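Local coordinates for oligopeptide ABC transporter, periplasmic oligopeptide-binding protein, putative (Thermotoga maritima MSB8, PDB 5IPW) that probably binds oligopeptides in the periplasm and delivers them to an ABC transporter, at residues 77-82 against 277-282; 62-67 against 600-605; 287-292 against 315-320; 50-55 against 271-276. One frame throughout, in Å; residues are numbered along the deposited sequence.

Contact 1: 77-82 against 277-282; sequences SKLIEV and VRHEYV
Helix 73-80 packs on one face of a mixed four-stranded sheet of this periplasmic binding protein, where L79 of its last turn meets V277 and H279 of strand 276-281. The strand is an inner one, set between strands 62-67 and 252-257. V277 and H279 are two residues apart, so both side chains leave the same face of the sheet and point toward the helix. The backbones stay well separated: the CA atoms of L79 and V277 are 9.8 Å apart. Side chains alone fill this distance, and no hydrogen bond crosses it.

In L79, CG lies anti to the carbonyl carbon, and CD1 continues the chain in extended form (chi2 -173°), which carries that methyl to the sheet. H279 comes to meet it from the opposite direction. The methyl arrives at the edge of the imidazole, in the ring plane, and not over a face. V277 adds a looser apolar neighbour through CG2. All three residues are buried, though the patch they share is small, 91 Å² in total.

Neighbours probably help to fix the imidazole. W67 meets it edge to face, and R65 NH1 makes a weak hydrogen bond to NE2. The next helix residue, I80, turns its side chain to L255 and W242, both of which V277 also touches. At the centre of the contact, L79 CD1 is 3.8 Å from H279 CE1 and 3.9 Å from H279 NE2, while L79 CD1 to V277 CG2 is 4.4 Å.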
# COMPACT_ATOMS: atom_id res chain seq x y z
N SER A 77 -2.75 2.82 14.12
CA SER A 77 -3.87 2.52 13.23
C SER A 77 -3.65 1.23 12.43
O SER A 77 -4.55 0.41 12.33
CB SER A 77 -4.12 3.66 12.25
OG SER A 77 -5.18 3.31 11.36
N LYS A 78 -2.45 1.05 11.90
CA LYS A 78 -2.13 -0.11 11.08
C LYS A 78 -1.97 -1.42 11.86
O LYS A 78 -1.89 -2.48 11.25
CB LYS A 78 -0.90 0.18 10.23
CG LYS A 78 -1.19 1.18 9.13
CD LYS A 78 0.07 1.67 8.46
CE LYS A 78 -0.25 2.52 7.24
NZ LYS A 78 0.95 3.25 6.73
N LEU A 79 -1.92 -1.34 13.19
CA LEU A 79 -2.05 -2.54 14.03
C LEU A 79 -3.50 -2.89 14.27
O LEU A 79 -3.84 -4.06 14.45
CB LEU A 79 -1.40 -2.32 15.40
CG LEU A 79 0.11 -2.12 15.43
CD1 LEU A 79 0.57 -2.09 16.88
CD2 LEU A 79 0.82 -3.22 14.66
N ILE A 80 -4.34 -1.87 14.25
CA ILE A 80 -5.62 -1.87 14.93
C ILE A 80 -6.80 -1.92 13.95
O ILE A 80 -7.93 -2.18 14.34
CB ILE A 80 -5.65 -0.62 15.85
CG1 ILE A 80 -5.85 -1.04 17.29
CG2 ILE A 80 -6.63 0.48 15.40
CD1 ILE A 80 -4.60 -1.67 17.84
N GLU A 81 -6.51 -1.72 12.67
CA GLU A 81 -7.54 -1.52 11.66
C GLU A 81 -8.33 -2.77 11.35
O GLU A 81 -7.80 -3.88 11.37
CB GLU A 81 -6.91 -0.98 10.37
CG GLU A 81 -6.86 0.54 10.31
CD GLU A 81 -5.92 1.05 9.25
OE1 GLU A 81 -5.88 0.47 8.13
OE2 GLU A 81 -5.20 2.03 9.53
N VAL A 82 -9.60 -2.57 11.06
CA VAL A 82 -10.48 -3.65 10.63
C VAL A 82 -11.26 -3.21 9.40
O VAL A 82 -11.58 -2.03 9.23
CB VAL A 82 -11.45 -4.10 11.75
CG1 VAL A 82 -10.68 -4.71 12.91
CG2 VAL A 82 -12.33 -2.96 12.23
N VAL A 277 -0.95 -4.43 24.26
CA VAL A 277 0.19 -3.98 23.47
C VAL A 277 0.55 -2.59 23.95
O VAL A 277 -0.29 -1.70 24.00
CB VAL A 277 -0.04 -4.07 21.94
CG1 VAL A 277 -1.51 -4.02 21.58
CG2 VAL A 277 0.74 -2.99 21.19
N ARG A 278 1.81 -2.43 24.36
CA ARG A 278 2.28 -1.17 24.94
C ARG A 278 3.38 -0.54 24.11
O ARG A 278 4.37 -1.19 23.75
CB ARG A 278 2.68 -1.36 26.41
CG ARG A 278 4.16 -1.44 26.75
CD ARG A 278 4.33 -2.00 28.16
NE ARG A 278 5.29 -1.28 28.99
CZ ARG A 278 6.61 -1.49 29.02
NH1 ARG A 278 7.19 -2.39 28.25
NH2 ARG A 278 7.36 -0.78 29.84
N HIS A 279 3.18 0.73 23.77
CA HIS A 279 4.19 1.52 23.09
C HIS A 279 4.86 2.45 24.10
O HIS A 279 4.17 3.15 24.86
CB HIS A 279 3.56 2.36 21.98
CG HIS A 279 3.04 1.55 20.84
ND1 HIS A 279 1.92 0.74 20.96
CD2 HIS A 279 3.46 1.43 19.56
CE1 HIS A 279 1.69 0.15 19.80
NE2 HIS A 279 2.60 0.56 18.94
N GLU A 280 6.19 2.42 24.13
CA GLU A 280 6.96 3.41 24.87
C GLU A 280 7.27 4.61 23.98
O GLU A 280 7.72 4.44 22.84
CB GLU A 280 8.26 2.81 25.39
CG GLU A 280 8.98 3.71 26.38
CD GLU A 280 10.14 3.03 27.08
OE1 GLU A 280 10.22 1.78 27.11
OE2 GLU A 280 10.98 3.78 27.62
N TYR A 281 7.02 5.82 24.49
CA TYR A 281 7.45 7.02 23.78
C TYR A 281 8.99 7.03 23.73
O TYR A 281 9.66 6.77 24.72
CB TYR A 281 6.94 8.32 24.43
CG TYR A 281 7.53 9.55 23.76
CD1 TYR A 281 6.93 10.11 22.63
CD2 TYR A 281 8.72 10.12 24.22
CE1 TYR A 281 7.48 11.22 22.00
CE2 TYR A 281 9.28 11.23 23.60
CZ TYR A 281 8.66 11.77 22.49
OH TYR A 281 9.22 12.87 21.86
N VAL A 282 9.53 7.32 22.56
CA VAL A 282 10.96 7.43 22.39
C VAL A 282 11.29 8.70 21.62
O VAL A 282 10.49 9.19 20.82
CB VAL A 282 11.56 6.20 21.66
CG1 VAL A 282 11.42 4.96 22.52
CG2 VAL A 282 10.92 6.00 20.29

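Contact 2: 62-67 against 600-605; sequences TWRRVW and IAKNNF
The indole of W63 is covered on both faces. F605 CZ sits over the centre of one face, 3.6 Å above the W63 plane. R65 CD lies on the opposite face, displaced toward the rim, and W63 NE1 is at the edge of the R65 guanidinium, in its plane. F605 turns an edge to the indole in a tilted edge-to-face pair, with the planes at 54°. The F605 ring and the five-membered ring of W63 have centroids 4.6 Å apart. CG of W63 is anti to the backbone N (chi1 171°), which brings the indole up to F605.

W63 belongs to the edge strand of a four-stranded sheet, and F605 closes a type I turn from K602 that follows strand 599-602 of another sheet. F605 N bonds to K602 O at 3.0 Å. With an alanine replacing W63, F605 and the R65 chain would probably lose the surface between them, and M299 O its indole N-H partner.

Farther along, K602 CE lies at the edge of the R64 guanidinium, 4.3 Å from R64 NH2. R64 NH2 and K602 NZ, like charges 4.7 Å apart, have other partners: D298 OD1 and G324 O.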
# COMPACT_ATOMS: atom_id res chain seq x y z
N THR A 62 2.08 -9.12 27.09
CA THR A 62 2.12 -7.72 26.72
C THR A 62 3.16 -7.56 25.63
O THR A 62 4.33 -7.88 25.83
CB THR A 62 2.44 -6.79 27.91
OG1 THR A 62 1.40 -6.89 28.89
CG2 THR A 62 2.52 -5.33 27.46
N TRP A 63 2.71 -7.07 24.50
CA TRP A 63 3.52 -6.90 23.31
C TRP A 63 4.17 -5.52 23.39
O TRP A 63 3.50 -4.49 23.27
CB TRP A 63 2.60 -7.06 22.09
CG TRP A 63 3.15 -6.72 20.74
CD1 TRP A 63 4.43 -6.39 20.40
CD2 TRP A 63 2.40 -6.70 19.53
NE1 TRP A 63 4.52 -6.16 19.04
CE2 TRP A 63 3.28 -6.35 18.49
CE3 TRP A 63 1.06 -6.96 19.22
CZ2 TRP A 63 2.87 -6.24 17.16
CZ3 TRP A 63 0.65 -6.85 17.91
CH2 TRP A 63 1.55 -6.49 16.90
N ARG A 64 5.49 -5.52 23.60
CA ARG A 64 6.26 -4.30 23.76
C ARG A 64 6.70 -3.74 22.42
O ARG A 64 7.38 -4.43 21.65
CB ARG A 64 7.50 -4.55 24.62
CG ARG A 64 7.17 -5.05 26.02
CD ARG A 64 8.42 -5.52 26.75
NE ARG A 64 9.00 -6.68 26.08
CZ ARG A 64 10.24 -7.13 26.27
NH1 ARG A 64 11.07 -6.54 27.13
NH2 ARG A 64 10.66 -8.19 25.59
N ARG A 65 6.31 -2.50 22.16
CA ARG A 65 6.80 -1.76 21.01
C ARG A 65 7.28 -0.38 21.45
O ARG A 65 7.21 -0.03 22.63
CB ARG A 65 5.68 -1.57 19.98
CG ARG A 65 4.97 -2.83 19.52
CD ARG A 65 3.92 -2.49 18.46
NE ARG A 65 4.33 -2.91 17.12
CZ ARG A 65 4.35 -2.14 16.03
NH1 ARG A 65 3.99 -0.87 16.07
NH2 ARG A 65 4.74 -2.66 14.87
N VAL A 66 7.74 0.40 20.49
CA VAL A 66 8.12 1.79 20.73
C VAL A 66 7.54 2.69 19.64
O VAL A 66 7.48 2.30 18.48
CB VAL A 66 9.66 1.97 20.80
CG1 VAL A 66 10.24 1.18 21.95
CG2 VAL A 66 10.33 1.56 19.50
N TRP A 67 7.12 3.90 20.03
CA TRP A 67 6.67 4.90 19.05
C TRP A 67 7.13 6.33 19.39
O TRP A 67 7.66 6.60 20.47
CB TRP A 67 5.14 4.85 18.90
CG TRP A 67 4.35 5.53 19.99
CD1 TRP A 67 4.68 5.65 21.31
CD2 TRP A 67 3.06 6.14 19.85
NE1 TRP A 67 3.69 6.31 21.99
CE2 TRP A 67 2.68 6.62 21.11
CE3 TRP A 67 2.19 6.32 18.76
CZ2 TRP A 67 1.47 7.28 21.33
CZ3 TRP A 67 0.99 6.98 18.97
CH2 TRP A 67 0.64 7.46 20.25
N ILE A 600 11.61 -7.20 13.05
CA ILE A 600 12.12 -8.16 14.01
C ILE A 600 10.98 -8.70 14.84
O ILE A 600 9.96 -8.04 15.02
CB ILE A 600 13.22 -7.57 14.91
CG1 ILE A 600 12.66 -6.55 15.91
CG2 ILE A 600 14.32 -6.94 14.07
CD1 ILE A 600 13.67 -6.14 16.97
N ALA A 601 11.18 -9.92 15.31
CA ALA A 601 10.26 -10.57 16.21
C ALA A 601 11.08 -11.40 17.17
O ALA A 601 11.94 -12.14 16.76
CB ALA A 601 9.30 -11.46 15.44
N LYS A 602 10.82 -11.26 18.46
CA LYS A 602 11.42 -12.13 19.44
C LYS A 602 11.16 -13.58 19.07
O LYS A 602 10.16 -13.89 18.43
CB LYS A 602 10.87 -11.83 20.83
CG LYS A 602 11.31 -10.49 21.39
CD LYS A 602 12.73 -10.51 21.91
CE LYS A 602 12.80 -11.16 23.28
NZ LYS A 602 14.14 -10.92 23.87
N ASN A 603 12.05 -14.46 19.50
CA ASN A 603 11.92 -15.88 19.22
C ASN A 603 10.66 -16.52 19.80
O ASN A 603 10.23 -17.56 19.31
CB ASN A 603 13.15 -16.64 19.72
CG ASN A 603 14.39 -16.27 18.94
OD1 ASN A 603 14.32 -15.87 17.79
ND2 ASN A 603 15.54 -16.40 19.59
N ASN A 604 10.10 -15.91 20.84
CA ASN A 604 8.87 -16.42 21.45
C ASN A 604 7.62 -15.65 21.00
O ASN A 604 6.54 -15.81 21.57
CB ASN A 604 8.99 -16.41 22.98
CG ASN A 604 8.96 -15.01 23.57
OD1 ASN A 604 9.40 -14.04 22.94
ND2 ASN A 604 8.44 -14.90 24.79
N PHE A 605 7.80 -14.81 19.98
CA PHE A 605 6.73 -14.04 19.39
C PHE A 605 6.39 -14.65 18.04
O PHE A 605 7.21 -14.61 17.11
CB PHE A 605 7.14 -12.58 19.25
CG PHE A 605 5.98 -11.65 19.02
CD1 PHE A 605 5.48 -11.45 17.75
CD2 PHE A 605 5.38 -11.00 20.09
CE1 PHE A 605 4.40 -10.61 17.54
CE2 PHE A 605 4.31 -10.16 19.89
CZ PHE A 605 3.82 -9.96 18.61

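Contact 3: 287-292 against 315-320; sequences VILLKA and TLLMEN
L289 and L317 reach each other through different first torsions. In L289, CG is anti to the backbone N (chi1 -166°) and lies beside the carbonyl carbon. In L317, CG is anti to the carbonyl carbon instead (chi1 -72°). Neither side chain starts out directly at the other helix, but the branches bring the ends inward. L289 CD1 then rests 4.0 Å from L317 CD2 and 4.2 Å from L317 CG. The side chains meet at a slant.

A292 stands one turn after L289 on the same face of helix 285-293. Its CB points toward helix 311-324 and lies 4.3 Å from L317 CD2. One methyl of L317 therefore meets both residues of the facing helix. A292 is small, consistent with the close approach of the backbones here, with CA of A292 7.7 Å from CA of L317. I304 and V328 touch L317 as well, so the leucine is buried where helices 285-293 and 311-324 join beside strand 326-333.

One polar bond lies within helix 311-324: N320 ND2 donates to L316 O at 2.9 Å, nearly straight at 162°. L316 O also accepts from N320 N, so it is held twice by one residue.

No hydrogen bond or charge pair joins the two helix segments. Their contact is apolar, and any stabilisation probably comes from burying methyl groups.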
# COMPACT_ATOMS: atom_id res chain seq x y z
N VAL A 287 17.28 5.62 19.86
CA VAL A 287 16.69 4.89 20.99
C VAL A 287 15.94 3.64 20.47
O VAL A 287 15.92 2.60 21.13
CB VAL A 287 15.72 5.77 21.81
CG1 VAL A 287 15.14 4.99 22.99
CG2 VAL A 287 16.44 7.01 22.32
N ILE A 288 15.35 3.74 19.29
CA ILE A 288 14.63 2.61 18.68
C ILE A 288 15.59 1.46 18.38
O ILE A 288 15.30 0.30 18.66
CB ILE A 288 13.88 3.04 17.40
CG1 ILE A 288 12.74 4.00 17.75
CG2 ILE A 288 13.33 1.83 16.65
CD1 ILE A 288 12.13 4.71 16.56
N LEU A 289 16.73 1.80 17.79
CA LEU A 289 17.68 0.79 17.37
C LEU A 289 18.32 0.08 18.56
O LEU A 289 18.52 -1.13 18.53
CB LEU A 289 18.73 1.41 16.46
CG LEU A 289 19.62 0.47 15.65
CD1 LEU A 289 18.89 -0.78 15.16
CD2 LEU A 289 20.22 1.23 14.48
N LEU A 290 18.62 0.83 19.61
CA LEU A 290 19.24 0.23 20.79
C LEU A 290 18.32 -0.72 21.52
O LEU A 290 18.77 -1.72 22.08
CB LEU A 290 19.73 1.32 21.75
CG LEU A 290 20.94 2.12 21.27
CD1 LEU A 290 21.24 3.23 22.25
CD2 LEU A 290 22.17 1.23 21.09
N LYS A 291 17.02 -0.40 21.53
CA LYS A 291 16.05 -1.24 22.22
C LYS A 291 15.73 -2.48 21.40
O LYS A 291 15.56 -3.57 21.94
CB LYS A 291 14.78 -0.44 22.51
CG LYS A 291 15.03 0.73 23.45
CD LYS A 291 13.74 1.46 23.80
CE LYS A 291 13.22 1.05 25.17
NZ LYS A 291 13.88 1.82 26.26
N ALA A 292 15.67 -2.31 20.08
CA ALA A 292 15.54 -3.43 19.15
C ALA A 292 16.67 -4.42 19.36
O ALA A 292 16.45 -5.61 19.61
CB ALA A 292 15.57 -2.91 17.72
N THR A 315 23.13 -4.77 9.28
CA THR A 315 24.21 -5.57 9.85
C THR A 315 24.07 -5.67 11.36
O THR A 315 24.12 -6.76 11.93
CB THR A 315 25.59 -4.94 9.54
OG1 THR A 315 25.86 -5.05 8.13
CG2 THR A 315 26.72 -5.65 10.31
N LEU A 316 23.88 -4.53 12.00
CA LEU A 316 23.77 -4.47 13.44
C LEU A 316 22.60 -5.29 13.98
O LEU A 316 22.72 -5.96 15.01
CB LEU A 316 23.66 -3.01 13.89
CG LEU A 316 24.24 -2.68 15.26
CD1 LEU A 316 25.75 -2.91 15.26
CD2 LEU A 316 23.94 -1.23 15.61
N LEU A 317 21.46 -5.23 13.29
CA LEU A 317 20.28 -6.03 13.66
C LEU A 317 20.58 -7.51 13.55
O LEU A 317 20.26 -8.29 14.44
CB LEU A 317 19.09 -5.69 12.76
CG LEU A 317 18.43 -4.33 12.98
CD1 LEU A 317 17.68 -3.89 11.73
CD2 LEU A 317 17.50 -4.36 14.18
N MET A 318 21.20 -7.89 12.44
CA MET A 318 21.60 -9.27 12.23
C MET A 318 22.60 -9.71 13.29
O MET A 318 22.35 -10.68 14.01
CB MET A 318 22.17 -9.46 10.82
CG MET A 318 21.16 -9.18 9.71
SD MET A 318 20.07 -10.55 9.24
CE MET A 318 20.01 -11.62 10.68
N GLU A 319 23.70 -8.97 13.42
CA GLU A 319 24.75 -9.30 14.39
C GLU A 319 24.19 -9.47 15.79
O GLU A 319 24.67 -10.30 16.56
CB GLU A 319 25.84 -8.23 14.42
CG GLU A 319 26.68 -8.12 13.15
CD GLU A 319 27.63 -9.29 12.93
OE1 GLU A 319 27.78 -10.14 13.85
OE2 GLU A 319 28.23 -9.34 11.84
N ASN A 320 23.16 -8.70 16.13
CA ASN A 320 22.58 -8.77 17.47
C ASN A 320 21.39 -9.71 17.69
O ASN A 320 20.92 -9.84 18.83
CB ASN A 320 22.22 -7.37 17.94
CG ASN A 320 23.42 -6.60 18.44
OD1 ASN A 320 23.73 -6.64 19.62
ND2 ASN A 320 24.11 -5.92 17.54

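Contact 4: 50-55 against 271-276; sequences VQPVEK and LPYIDY
V50 packs against L271, and P52 against Y273, in two pairs side by side. V50 has CG1 anti to its backbone nitrogen (chi1 175°), which leaves CB and CG2 facing L271. L271 places CG anti to the carbonyl carbon and extends CD1 outward (chi2 169°). L271 CD1 thereby reaches V50 CB and V50 CG2, each at 3.9 Å. The other branch of L271 does a different job: CD2 lies over the centre of the Y273 ring, 3.8 Å above its plane. One leucine thus touches the strand with one methyl and packs on the tyrosine face with the other.

The Y273 ring stretches to the opposite segment. There its OH is 4.0 Å from P52 CG, with the two side chains at about a right angle. This touch is only van der Waals. The hydroxyl has its polar partners in D265 OD2 and G57 N, which would hold the ring in position while P52 packs beside it. N607 touches both P52 and Y273, and M627 touches both V50 and L271.

The segment 50-55 leaves the middle strand, 48-51, of a mixed three-stranded sheet. The segment 271-276 lies at the end of the loop that runs from its edge strand 263-265 to strand 276-281. The contact thus packs an inter-sheet connection of the binding-protein fold against the end of the middle strand and the residues that follow it.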
# COMPACT_ATOMS: atom_id res chain seq x y z
N VAL A 50 -10.18 -17.47 11.62
CA VAL A 50 -8.85 -17.09 11.18
C VAL A 50 -7.91 -18.27 11.30
O VAL A 50 -7.83 -18.89 12.34
CB VAL A 50 -8.35 -15.92 12.02
CG1 VAL A 50 -6.90 -15.56 11.67
CG2 VAL A 50 -9.27 -14.74 11.78
N GLN A 51 -7.22 -18.59 10.21
CA GLN A 51 -6.23 -19.64 10.25
C GLN A 51 -4.86 -19.03 10.55
O GLN A 51 -4.42 -18.12 9.84
CB GLN A 51 -6.18 -20.42 8.95
CG GLN A 51 -5.27 -21.63 9.04
CD GLN A 51 -5.14 -22.31 7.70
OE1 GLN A 51 -6.15 -22.71 7.10
NE2 GLN A 51 -3.91 -22.45 7.21
N PRO A 52 -4.21 -19.52 11.60
CA PRO A 52 -2.91 -18.99 11.97
C PRO A 52 -1.89 -19.02 10.85
O PRO A 52 -1.89 -19.93 10.03
CB PRO A 52 -2.46 -19.91 13.09
CG PRO A 52 -3.72 -20.37 13.72
CD PRO A 52 -4.75 -20.40 12.64
N VAL A 53 -0.99 -18.04 10.86
CA VAL A 53 0.14 -18.03 9.97
C VAL A 53 1.03 -19.24 10.21
O VAL A 53 1.60 -19.78 9.28
CB VAL A 53 0.98 -16.74 10.13
CG1 VAL A 53 2.35 -16.88 9.48
CG2 VAL A 53 0.23 -15.56 9.53
N GLU A 54 1.14 -19.66 11.47
CA GLU A 54 2.15 -20.63 11.85
C GLU A 54 1.54 -21.76 12.65
O GLU A 54 1.75 -22.94 12.35
CB GLU A 54 3.22 -19.93 12.68
CG GLU A 54 4.51 -20.69 12.86
CD GLU A 54 5.46 -19.97 13.80
OE1 GLU A 54 6.18 -20.67 14.56
OE2 GLU A 54 5.46 -18.72 13.80
N LYS A 55 0.80 -21.42 13.70
CA LYS A 55 0.16 -22.41 14.52
C LYS A 55 -0.88 -21.78 15.41
O LYS A 55 -0.94 -20.56 15.54
CB LYS A 55 1.19 -23.15 15.36
CG LYS A 55 1.98 -22.26 16.31
CD LYS A 55 3.15 -23.00 16.94
CE LYS A 55 2.68 -23.91 18.06
NZ LYS A 55 3.81 -24.61 18.70
N LEU A 271 -10.06 -13.99 19.41
CA LEU A 271 -8.87 -13.17 19.23
C LEU A 271 -9.08 -11.79 19.87
O LEU A 271 -10.20 -11.43 20.22
CB LEU A 271 -8.55 -13.06 17.73
CG LEU A 271 -8.23 -14.40 17.06
CD1 LEU A 271 -8.21 -14.24 15.55
CD2 LEU A 271 -6.91 -14.96 17.56
N PRO A 272 -7.99 -11.03 20.04
CA PRO A 272 -6.59 -11.39 19.78
C PRO A 272 -6.04 -12.37 20.79
O PRO A 272 -6.66 -12.60 21.81
CB PRO A 272 -5.85 -10.05 19.89
CG PRO A 272 -6.71 -9.21 20.76
CD PRO A 272 -8.12 -9.62 20.46
N TYR A 273 -4.89 -12.95 20.52
CA TYR A 273 -4.23 -13.79 21.50
C TYR A 273 -3.62 -12.92 22.60
O TYR A 273 -3.71 -13.23 23.78
CB TYR A 273 -3.10 -14.56 20.85
CG TYR A 273 -3.53 -15.66 19.90
CD1 TYR A 273 -4.30 -16.73 20.34
CD2 TYR A 273 -3.11 -15.67 18.58
CE1 TYR A 273 -4.66 -17.75 19.48
CE2 TYR A 273 -3.45 -16.68 17.72
CZ TYR A 273 -4.24 -17.71 18.17
OH TYR A 273 -4.55 -18.72 17.31
N ILE A 274 -3.03 -11.81 22.18
CA ILE A 274 -2.29 -10.92 23.05
C ILE A 274 -3.24 -10.01 23.85
O ILE A 274 -4.16 -9.42 23.30
CB ILE A 274 -1.28 -10.10 22.22
CG1 ILE A 274 -0.29 -11.06 21.55
CG2 ILE A 274 -0.56 -9.08 23.09
CD1 ILE A 274 0.54 -10.43 20.47
N ASP A 275 -3.00 -9.92 25.16
CA ASP A 275 -3.87 -9.17 26.07
C ASP A 275 -3.67 -7.66 25.96
O ASP A 275 -4.63 -6.89 25.93
CB ASP A 275 -3.63 -9.60 27.52
CG ASP A 275 -4.23 -10.96 27.86
OD1 ASP A 275 -5.16 -11.42 27.14
OD2 ASP A 275 -3.81 -11.56 28.87
N TYR A 276 -2.41 -7.25 25.91
CA TYR A 276 -2.05 -5.84 25.88
C TYR A 276 -0.92 -5.59 24.90
O TYR A 276 -0.05 -6.44 24.72
CB TYR A 276 -1.57 -5.37 27.25
CG TYR A 276 -2.61 -5.46 28.33
CD1 TYR A 276 -3.48 -4.41 28.56
CD2 TYR A 276 -2.70 -6.58 29.12
CE1 TYR A 276 -4.44 -4.49 29.56
CE2 TYR A 276 -3.64 -6.67 30.13
CZ TYR A 276 -4.51 -5.62 30.34
OH TYR A 276 -5.47 -5.72 31.33

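Contacts 1 and 2 share a sheet: strands 62-67 and 276-281 are parallel neighbours, probably bonded from R278 O to R65 N (2.8 Å) and from R278 N to W63 O (2.9 Å). Their centres are about 12 Å apart. Contact 4 adjoins contact 1 in sequence. It reaches contact 2 where I274 CD1 lies 3.8 Å from F605 CZ and through a probable hydrogen bond from W63 N to Y276 O (2.8 Å). Contact 3 flanks contact 2, its centre about 13 Å away, with I600 touching both A292 and L317. Contacts 3 and 4 do not touch; their nearest atoms are about 15 Å apart. Contacts 1 and 3 are nested in the chain loop that contact 2 closes.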